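Local coordinates for protein transcriptional regulator PA3341 (Pseudomonas aeruginosa, PDB 2FBH) that probably binds DNA as a winged-helix transcription regulator of the MarR family, and also binds zinc ions, at residues A[41-46]-A[74-79]. Sequence-based numbering, arbitrary orientation.
Sequences LVLLHL and DGLESQ
Leu76 reaches from the helix 66-78 to the helix 39-48 and sets its forked end against Val42 and Leu43. One branch, CD1, meets both neighbours: it lies 3.7 Å from CG1 of Val42 and 4.0 Å from CD2 of Leu43. The other branch, CD2, turns to Leu43, with its carbon 4.0 Å from Leu43 CG. Val42 crosses the leucine at a slant, whereas Leu43 and Leu76 run past one another in opposite directions, meeting at their branched ends. In Val42 the torsion places CG1 anti to the backbone N (chi1 173°), which turns this methyl to CD1 of Leu76. The first side-chain bond of Leu43 runs across the direction to Leu76, and with CG anti to the carbonyl carbon (chi1 -74°) its branched end comes nearer. All three residues are buried. Leu58, Val62, Leu69, Leu72 and Leu73 also touch Val42, and Leu105 and Ile106 of the helix 102-120 close on Leu43.

Against this close-packed cluster stands the outward face of the helix 66-78, where Asp74 and Ser78 are exposed and Glu77 partly so. Ser78 OG is hydrogen-bonded to Gly75 O (2.6 Å), three residues back, while Asp74 and Glu77 both form salt bridges to Arg84. On the other helix, His45 belongs to a zinc site with His49, and its ND1 is hydrogen-bonded to Ser61.

Following helix 55-62 and preceding the two-stranded wing 82-85/95-98, helix 66-78 is probably the recognition helix of the winged helix-turn-helix; Leu76, near its C-terminal end, packs it on helix 39-48. No hydrogen bond or salt bridge links the segments, so their direct link is apolar packing of three buried side chains, within a larger core that the surrounding aliphatic residues complete.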
loop_
_atom_site.group_PDB
_atom_site.type_symbol
_atom_site.label_atom_id
_atom_site.label_comp_id
_atom_site.label_asym_id
_atom_site.label_seq_id
_atom_site.Cartn_x
_atom_site.Cartn_y
_atom_site.Cartn_z
ATOM N N LEU A 41 8.592 9.801 1.296
ATOM C CA LEU A 41 7.728 9.250 2.359
ATOM C C LEU A 41 8.497 8.984 3.677
ATOM O O LEU A 41 7.951 9.087 4.754
ATOM C CB LEU A 41 7.062 7.982 1.844
ATOM C CG LEU A 41 5.711 7.496 2.372
ATOM C CD1 LEU A 41 5.924 6.445 3.427
ATOM C CD2 LEU A 41 4.836 8.637 2.910
ATOM N N VAL A 42 9.783 8.664 3.549
ATOM C CA VAL A 42 10.714 8.684 4.662
ATOM C C VAL A 42 10.861 10.110 5.229
ATOM O O VAL A 42 10.693 10.282 6.422
ATOM C CB VAL A 42 12.086 8.038 4.241
ATOM C CG1 VAL A 42 13.121 8.205 5.346
ATOM C CG2 VAL A 42 11.882 6.502 3.910
ATOM N N LEU A 43 11.148 11.128 4.369
ATOM C CA LEU A 43 11.216 12.532 4.742
ATOM C C LEU A 43 9.940 12.976 5.412
ATOM O O LEU A 43 9.954 13.625 6.447
ATOM C CB LEU A 43 11.407 13.389 3.499
ATOM C CG LEU A 43 12.816 13.310 2.912
ATOM C CD1 LEU A 43 12.931 14.349 1.790
ATOM C CD2 LEU A 43 13.966 13.614 4.028
ATOM N N LEU A 44 8.812 12.567 4.828
ATOM C CA LEU A 44 7.542 13.056 5.373
ATOM C C LEU A 44 7.398 12.513 6.783
ATOM O O LEU A 44 7.052 13.265 7.686
ATOM C CB LEU A 44 6.403 12.577 4.511
ATOM C CG LEU A 44 5.376 13.594 4.159
ATOM C CD1 LEU A 44 4.119 12.833 3.790
ATOM C CD2 LEU A 44 5.187 14.668 5.244
ATOM N N HIS A 45 7.711 11.232 6.990
ATOM C CA HIS A 45 7.577 10.640 8.302
ATOM C C HIS A 45 8.573 11.200 9.328
ATOM O O HIS A 45 8.240 11.391 10.507
ATOM C CB HIS A 45 7.643 9.142 8.184
ATOM C CG HIS A 45 6.385 8.541 7.599
ATOM N ND1 HIS A 45 5.617 7.610 8.275
ATOM C CD2 HIS A 45 5.735 8.781 6.431
ATOM C CE1 HIS A 45 4.584 7.256 7.519
ATOM N NE2 HIS A 45 4.632 7.954 6.396
ATOM N N LEU A 46 9.783 11.525 8.873
ATOM C CA LEU A 46 10.727 12.204 9.741
ATOM C C LEU A 46 10.218 13.562 10.151
ATOM O O LEU A 46 10.431 14.006 11.283
ATOM C CB LEU A 46 12.093 12.354 9.019
ATOM C CG LEU A 46 12.861 11.060 9.004
ATOM C CD1 LEU A 46 14.112 11.281 8.067
ATOM C CD2 LEU A 46 13.331 10.649 10.380
ATOM N N ASP A 74 20.450 5.802 2.256
ATOM C CA ASP A 74 21.745 6.148 1.570
ATOM C C ASP A 74 21.487 7.276 0.555
ATOM O O ASP A 74 22.232 8.250 0.450
ATOM C CB ASP A 74 22.310 4.985 0.741
ATOM C CG ASP A 74 22.931 3.854 1.594
ATOM O OD1 ASP A 74 23.237 4.083 2.777
ATOM O OD2 ASP A 74 23.041 2.724 1.037
ATOM N N GLY A 75 20.393 7.136 -0.188
ATOM C CA GLY A 75 19.970 8.165 -1.103
ATOM C C GLY A 75 19.755 9.513 -0.455
ATOM O O GLY A 75 20.302 10.498 -0.911
ATOM N N LEU A 76 18.999 9.562 0.636
ATOM C CA LEU A 76 18.691 10.809 1.244
ATOM C C LEU A 76 19.981 11.412 1.896
ATOM O O LEU A 76 20.172 12.583 1.896
ATOM C CB LEU A 76 17.684 10.528 2.369
ATOM C CG LEU A 76 16.262 10.226 1.815
ATOM C CD1 LEU A 76 15.338 10.004 3.023
ATOM C CD2 LEU A 76 15.778 11.405 0.990
ATOM N N GLU A 77 20.786 10.535 2.470
ATOM C CA GLU A 77 22.037 10.952 3.180
ATOM C C GLU A 77 23.038 11.531 2.146
ATOM O O GLU A 77 23.722 12.587 2.365
ATOM C CB GLU A 77 22.609 9.699 3.835
ATOM C CG GLU A 77 23.685 10.000 4.879
ATOM C CD GLU A 77 24.148 8.730 5.570
ATOM O OE1 GLU A 77 24.723 8.928 6.618
ATOM O OE2 GLU A 77 24.031 7.559 5.056
ATOM N N SER A 78 23.110 10.853 0.994
ATOM C CA SER A 78 23.920 11.360 -0.129
ATOM C C SER A 78 23.553 12.786 -0.567
ATOM O O SER A 78 24.416 13.561 -0.987
ATOM C CB SER A 78 23.875 10.402 -1.334
ATOM O OG SER A 78 22.634 10.492 -2.037
ATOM N N GLN A 79 22.275 13.127 -0.428
ATOM C CA GLN A 79 21.743 14.434 -0.801
ATOM C C GLN A 79 21.808 15.424 0.399
ATOM O O GLN A 79 21.354 16.588 0.315
ATOM C CB GLN A 79 20.295 14.288 -1.379
ATOM C CG GLN A 79 20.050 13.298 -2.605
ATOM C CD GLN A 79 18.516 12.897 -2.890
ATOM O OE1 GLN A 79 17.833 12.189 -2.096
ATOM N NE2 GLN A 79 18.013 13.319 -4.050
#